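BugD (Bordetella pertussis Tohama I, PDB 2F5X) binds aspartic acid as a periplasmic solute receptor, and probably serves uptake by a tripartite tricarboxylate-type transporter. Local coordinates at residues V22-A27 / N54-G60; T61-T65 / Y91-Y96. The contacts are given in a common frame with arbitrary orientation. Numbering follows the deposited sequence.

Interaction 1. Residues V22-A27 / N54-G60; sequences VVPFAA and NKGGAGG. With ASP (aspartic acid), chain D.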
loop_
_atom_site.group_PDB
_atom_site.type_symbol
_atom_site.label_atom_id
_atom_site.label_comp_id
_atom_site.label_asym_id
_atom_site.label_seq_id
_atom_site.Cartn_x
_atom_site.Cartn_y
_atom_site.Cartn_z
ATOM N N VAL A 22 -3.005 -11.216 8.509
ATOM C CA VAL A 22 -1.753 -11.248 7.757
ATOM C C VAL A 22 -1.552 -9.942 6.995
ATOM O O VAL A 22 -2.428 -9.507 6.239
ATOM C CB VAL A 22 -1.730 -12.457 6.781
ATOM C CG1 VAL A 22 -0.497 -12.428 5.841
ATOM C CG2 VAL A 22 -1.825 -13.779 7.575
ATOM N N VAL A 23 -0.387 -9.337 7.208
ATOM C CA VAL A 23 0.074 -8.165 6.469
ATOM C C VAL A 23 1.248 -8.652 5.612
ATOM O O VAL A 23 2.263 -9.069 6.167
ATOM C CB VAL A 23 0.560 -7.078 7.458
ATOM C CG1 VAL A 23 1.319 -5.961 6.735
ATOM C CG2 VAL A 23 -0.618 -6.509 8.225
ATOM N N PRO A 24 1.109 -8.679 4.284
ATOM C CA PRO A 24 2.170 -9.218 3.412
ATOM C C PRO A 24 3.453 -8.386 3.265
ATOM O O PRO A 24 4.080 -8.405 2.199
ATOM C CB PRO A 24 1.458 -9.346 2.059
ATOM C CG PRO A 24 -0.029 -9.454 2.442
ATOM C CD PRO A 24 -0.104 -8.358 3.509
ATOM N N PHE A 25 3.852 -7.692 4.329
ATOM C CA PHE A 25 5.041 -6.839 4.312
ATOM C C PHE A 25 5.685 -6.787 5.676
ATOM O O PHE A 25 5.057 -7.115 6.687
ATOM C CB PHE A 25 4.677 -5.413 3.884
ATOM C CG PHE A 25 4.160 -5.330 2.477
ATOM C CD1 PHE A 25 5.039 -5.391 1.395
ATOM C CD2 PHE A 25 2.802 -5.215 2.233
ATOM C CE1 PHE A 25 4.566 -5.342 0.093
ATOM C CE2 PHE A 25 2.315 -5.156 0.928
ATOM C CZ PHE A 25 3.198 -5.214 -0.145
ATOM N N ALA A 26 6.941 -6.348 5.694
ATOM C CA ALA A 26 7.714 -6.252 6.922
ATOM C C ALA A 26 7.025 -5.380 7.963
ATOM O O ALA A 26 6.378 -4.379 7.636
ATOM C CB ALA A 26 9.104 -5.703 6.605
ATOM N N ALA A 27 7.172 -5.775 9.223
ATOM C CA ALA A 27 6.653 -5.007 10.348
ATOM C C ALA A 27 7.239 -3.596 10.356
ATOM O O ALA A 27 8.382 -3.383 9.935
ATOM C CB ALA A 27 7.006 -5.719 11.640
ATOM N N ASN A 54 3.286 -10.604 10.077
ATOM C CA ASN A 54 3.947 -9.992 8.928
ATOM C C ASN A 54 4.577 -11.053 8.059
ATOM O O ASN A 54 5.392 -11.833 8.537
ATOM C CB ASN A 54 4.982 -8.971 9.399
ATOM C CG ASN A 54 4.350 -7.844 10.169
ATOM O OD1 ASN A 54 4.304 -7.868 11.401
ATOM N ND2 ASN A 54 3.835 -6.852 9.447
ATOM N N LYS A 55 4.179 -11.101 6.789
ATOM C CA LYS A 55 4.677 -12.134 5.888
ATOM C C LYS A 55 5.118 -11.508 4.577
ATOM O O LYS A 55 4.376 -11.492 3.596
ATOM C CB LYS A 55 3.609 -13.220 5.665
ATOM C CG LYS A 55 3.199 -13.970 6.941
ATOM C CD LYS A 55 4.367 -14.795 7.521
ATOM C CE LYS A 55 4.228 -15.025 9.035
ATOM N NZ LYS A 55 5.158 -14.197 9.890
ATOM N N GLY A 56 6.330 -10.966 4.580
ATOM C CA GLY A 56 6.857 -10.259 3.424
ATOM C C GLY A 56 7.430 -11.183 2.363
ATOM O O GLY A 56 7.724 -12.361 2.626
ATOM N N GLY A 57 7.561 -10.638 1.156
ATOM C CA GLY A 57 8.157 -11.340 0.032
ATOM C C GLY A 57 7.369 -11.126 -1.243
ATOM O O GLY A 57 6.135 -11.045 -1.201
ATOM N N ALA A 58 8.090 -11.034 -2.363
ATOM C CA ALA A 58 7.512 -10.920 -3.711
ATOM C C ALA A 58 6.374 -9.901 -3.806
ATOM O O ALA A 58 5.306 -10.193 -4.366
ATOM C CB ALA A 58 7.061 -12.297 -4.231
ATOM N N GLY A 59 6.615 -8.710 -3.255
ATOM C CA GLY A 59 5.716 -7.575 -3.404
ATOM C C GLY A 59 4.358 -7.734 -2.735
ATOM O O GLY A 59 3.407 -7.053 -3.104
ATOM N N GLY A 60 4.275 -8.631 -1.760
ATOM C CA GLY A 60 3.023 -8.902 -1.067
ATOM C C GLY A 60 2.321 -10.170 -1.542
ATOM O O GLY A 60 1.330 -10.595 -0.927
HETATM N N ASP D . 2.606 -1.245 1.833
HETATM C CA ASP D . 3.944 -1.910 1.838
HETATM C C ASP D . 4.469 -2.110 3.251
HETATM O O ASP D . 5.691 -2.231 3.460
HETATM C CB ASP D . 4.945 -1.101 1.024
HETATM C CG ASP D . 4.604 -1.072 -0.444
HETATM O OD1 ASP D . 5.224 -0.259 -1.169
HETATM O OD2 ASP D . 3.735 -1.828 -0.951
HETATM O OXT ASP D . 3.654 -2.142 4.175
HETATM O O HOH W 1 6.562 -8.120 0.826
#
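Strands 19-23 and 50-54 are the parallel neighbours of a beta-alpha-beta crossover through helix 30-46, with Val23 paired to Asn54 and pocket residue Phe25 in the loop after the first strand. Beyond the pair both chains are loops. The main polar link is Lys55 N to Val23 O, 2.9 Å and nearly straight. Val23 O also takes a weak bond from Phe25 N at 2.8 Å. The second link uses a side chain: Asn54 ND2 donates to Phe25 O at 3.0 Å. Both its N-H groups have an acceptor, Phe25 O and Asp32, and OD1 accepts from Arg36. Lys55 NZ turns back to its neighbour's carbonyl, Asn54 O, at 2.7 Å.

Water 1 accepts from Gly57 N at 2.7 Å and lies 2.9 Å from Pro24 O, to which it probably donates; it has more acceptors in reach than protons. CA-H...O contacts add to this: Gly56 CA and Gly60 CA lie 3.6 Å and 3.5 Å from Pro24 O. In the other direction, Pro24 CA lies 3.2 Å from Lys55 O. Gly60 N bonds to Gly57 O at 3.1 Å and closes the turn before helix 61-68, with Gly60 as its N-cap residue. A side chain at Gly60 would clash with the Phe25 ring. That ring comes within 3.5 Å of Gly59 O at CZ. The bound aspartic acid sits over one ring face, its C atom 3.3 Å from Phe25 CG. The chemistry implies a pocket wall fixed largely through backbone groups and one asparagine, which presents Phe25 to the ligand by packing.

Interaction 2. Residues T61-T65 / Y91-Y96; sequences TIGTT and YKNPGY
Residues 61-65 form the first turn of helix 61-68, with Thr65 N bonded to Thr61 O at 2.9 Å. Residues 91-96 form an irregular loop beside it. CA atoms are nearest at Thr61-Pro94, 6.0 Å, and Thr65-Gly95, 5.2 Å. Tyr91 (chi1 m) points toward the helix, its CE2 3.6 Å from Thr61 CG2, and its hydroxyl bonds to Ile147 O. Asn93 (chi1 t) forms an Asx turn: OD1 accepts from Gly95 N at 3.0 Å. Pro94 O lies 3.5 Å from Thr61 CB. Gly95 has phi/psi 104/-8, and its CA is 3.3 Å from Thr65 OG1; Thr65 (m) donates from OG1 to Thr61 O at 2.8 Å. Tyr96 is extended with chi1 p. Thr64 CG2 (chi1 m) stands 3.5 Å from the Tyr96 ring centroid, almost on the normal. Water 2 donates to Thr64 OG1 (3.1 Å) and Tyr96 OH (3.0 Å), which also bond to Gly60 O and Phe84 O. This is structural packing away from the pocket: a helix N-terminus against the loop before strand 102-117, with an Asx turn followed by a Thr-Tyr CH-pi contact.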
loop_
_atom_site.group_PDB
_atom_site.type_symbol
_atom_site.label_atom_id
_atom_site.label_comp_id
_atom_site.label_asym_id
_atom_site.label_seq_id
_atom_site.Cartn_x
_atom_site.Cartn_y
_atom_site.Cartn_z
ATOM N N THR A 61 2.801 -10.783 -2.627
ATOM C CA THR A 61 2.079 -11.940 -3.160
ATOM C C THR A 61 2.200 -13.163 -2.271
ATOM O O THR A 61 1.292 -13.983 -2.244
ATOM C CB THR A 61 2.486 -12.323 -4.598
ATOM O OG1 THR A 61 3.895 -12.571 -4.656
ATOM C CG2 THR A 61 2.253 -11.166 -5.564
ATOM N N ILE A 62 3.319 -13.291 -1.557
ATOM C CA ILE A 62 3.513 -14.432 -0.662
ATOM C C ILE A 62 2.495 -14.401 0.484
ATOM O O ILE A 62 1.847 -15.416 0.788
ATOM C CB ILE A 62 4.979 -14.488 -0.141
ATOM C CG1 ILE A 62 5.959 -14.755 -1.298
ATOM C CG2 ILE A 62 5.132 -15.526 0.980
ATOM C CD1 ILE A 62 5.666 -15.937 -2.131
ATOM N N GLY A 63 2.335 -13.234 1.104
ATOM C CA GLY A 63 1.365 -13.084 2.176
ATOM C C GLY A 63 -0.065 -13.270 1.694
ATOM O O GLY A 63 -0.879 -13.930 2.349
ATOM N N THR A 64 -0.366 -12.699 0.533
ATOM C CA THR A 64 -1.700 -12.819 -0.046
ATOM C C THR A 64 -2.024 -14.276 -0.329
ATOM O O THR A 64 -3.121 -14.758 -0.012
ATOM C CB THR A 64 -1.797 -11.973 -1.316
ATOM O OG1 THR A 64 -1.665 -10.586 -0.958
ATOM C CG2 THR A 64 -3.214 -12.093 -1.936
ATOM N N THR A 65 -1.045 -14.976 -0.897
ATOM C CA THR A 65 -1.180 -16.386 -1.213
ATOM C C THR A 65 -1.381 -17.214 0.049
ATOM O O THR A 65 -2.196 -18.147 0.051
ATOM C CB THR A 65 0.060 -16.866 -1.980
ATOM O OG1 THR A 65 0.068 -16.232 -3.260
ATOM C CG2 THR A 65 -0.042 -18.359 -2.321
ATOM N N TYR A 91 2.711 -11.015 -12.536
ATOM C CA TYR A 91 3.174 -12.389 -12.378
ATOM C C TYR A 91 2.312 -13.316 -13.206
ATOM O O TYR A 91 1.085 -13.204 -13.201
ATOM C CB TYR A 91 3.066 -12.832 -10.916
ATOM C CG TYR A 91 3.984 -12.107 -9.971
ATOM C CD1 TYR A 91 5.295 -12.539 -9.783
ATOM C CD2 TYR A 91 3.546 -10.991 -9.261
ATOM C CE1 TYR A 91 6.148 -11.886 -8.909
ATOM C CE2 TYR A 91 4.391 -10.320 -8.383
ATOM C CZ TYR A 91 5.693 -10.776 -8.218
ATOM O OH TYR A 91 6.542 -10.148 -7.357
ATOM N N LYS A 92 2.961 -14.245 -13.900
ATOM C CA LYS A 92 2.256 -15.299 -14.612
ATOM C C LYS A 92 1.383 -16.093 -13.650
ATOM O O LYS A 92 0.250 -16.441 -13.982
ATOM C CB LYS A 92 3.244 -16.216 -15.335
ATOM C CG LYS A 92 3.993 -15.501 -16.445
ATOM C CD LYS A 92 4.641 -16.466 -17.409
ATOM C CE LYS A 92 5.188 -15.734 -18.620
ATOM N NZ LYS A 92 6.288 -16.510 -19.259
ATOM N N ASN A 93 1.915 -16.366 -12.461
ATOM C CA ASN A 93 1.119 -16.915 -11.371
ATOM C C ASN A 93 1.433 -16.260 -10.037
ATOM O O ASN A 93 2.394 -16.639 -9.355
ATOM C CB ASN A 93 1.262 -18.426 -11.251
ATOM C CG ASN A 93 0.207 -19.047 -10.324
ATOM O OD1 ASN A 93 -0.629 -18.348 -9.705
ATOM N ND2 ASN A 93 0.236 -20.372 -10.230
ATOM N N PRO A 94 0.605 -15.291 -9.658
ATOM C CA PRO A 94 0.798 -14.568 -8.398
ATOM C C PRO A 94 0.484 -15.408 -7.158
ATOM O O PRO A 94 0.787 -14.961 -6.052
ATOM C CB PRO A 94 -0.177 -13.401 -8.521
ATOM C CG PRO A 94 -1.251 -13.904 -9.398
ATOM C CD PRO A 94 -0.578 -14.811 -10.399
ATOM N N GLY A 95 -0.123 -16.581 -7.339
ATOM C CA GLY A 95 -0.422 -17.468 -6.226
ATOM C C GLY A 95 -1.886 -17.468 -5.821
ATOM O O GLY A 95 -2.310 -18.275 -4.992
ATOM N N TYR A 96 -2.660 -16.555 -6.397
ATOM C CA TYR A 96 -4.074 -16.419 -6.065
ATOM C C TYR A 96 -4.828 -15.889 -7.270
ATOM O O TYR A 96 -4.225 -15.409 -8.234
ATOM C CB TYR A 96 -4.279 -15.492 -4.852
ATOM C CG TYR A 96 -3.823 -14.070 -5.102
ATOM C CD1 TYR A 96 -4.744 -13.066 -5.403
ATOM C CD2 TYR A 96 -2.472 -13.737 -5.072
ATOM C CE1 TYR A 96 -4.329 -11.765 -5.668
ATOM C CE2 TYR A 96 -2.044 -12.439 -5.328
ATOM C CZ TYR A 96 -2.982 -11.459 -5.627
ATOM O OH TYR A 96 -2.574 -10.170 -5.874
HETATM O O HOH W 2 -0.630 -9.549 -3.713
#

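How the interactions relate
The two contacts follow one another along the chain: the glycine-rich loop of interaction 1 ends at Gly60, and helix 61-68 of interaction 2 starts at the next residue. Their centres are 12 Å apart. Pro24 of interaction 1 packs on the helix of interaction 2, with CB 3.7 Å from Gly63 CA and CG 3.8 Å from Thr64 N. The one Tyr91 hydroxyl proton faces two carbonyls, Ile147 O and Ala58 O, the latter 3.2 Å from Tyr91 OH in a probable hydrogen bond. Only interaction 1 reaches the bound aspartic acid, through Phe25 of the pocket. Interaction 2 lies farther out, with the Thr64 side chain about 10 Å from the ligand.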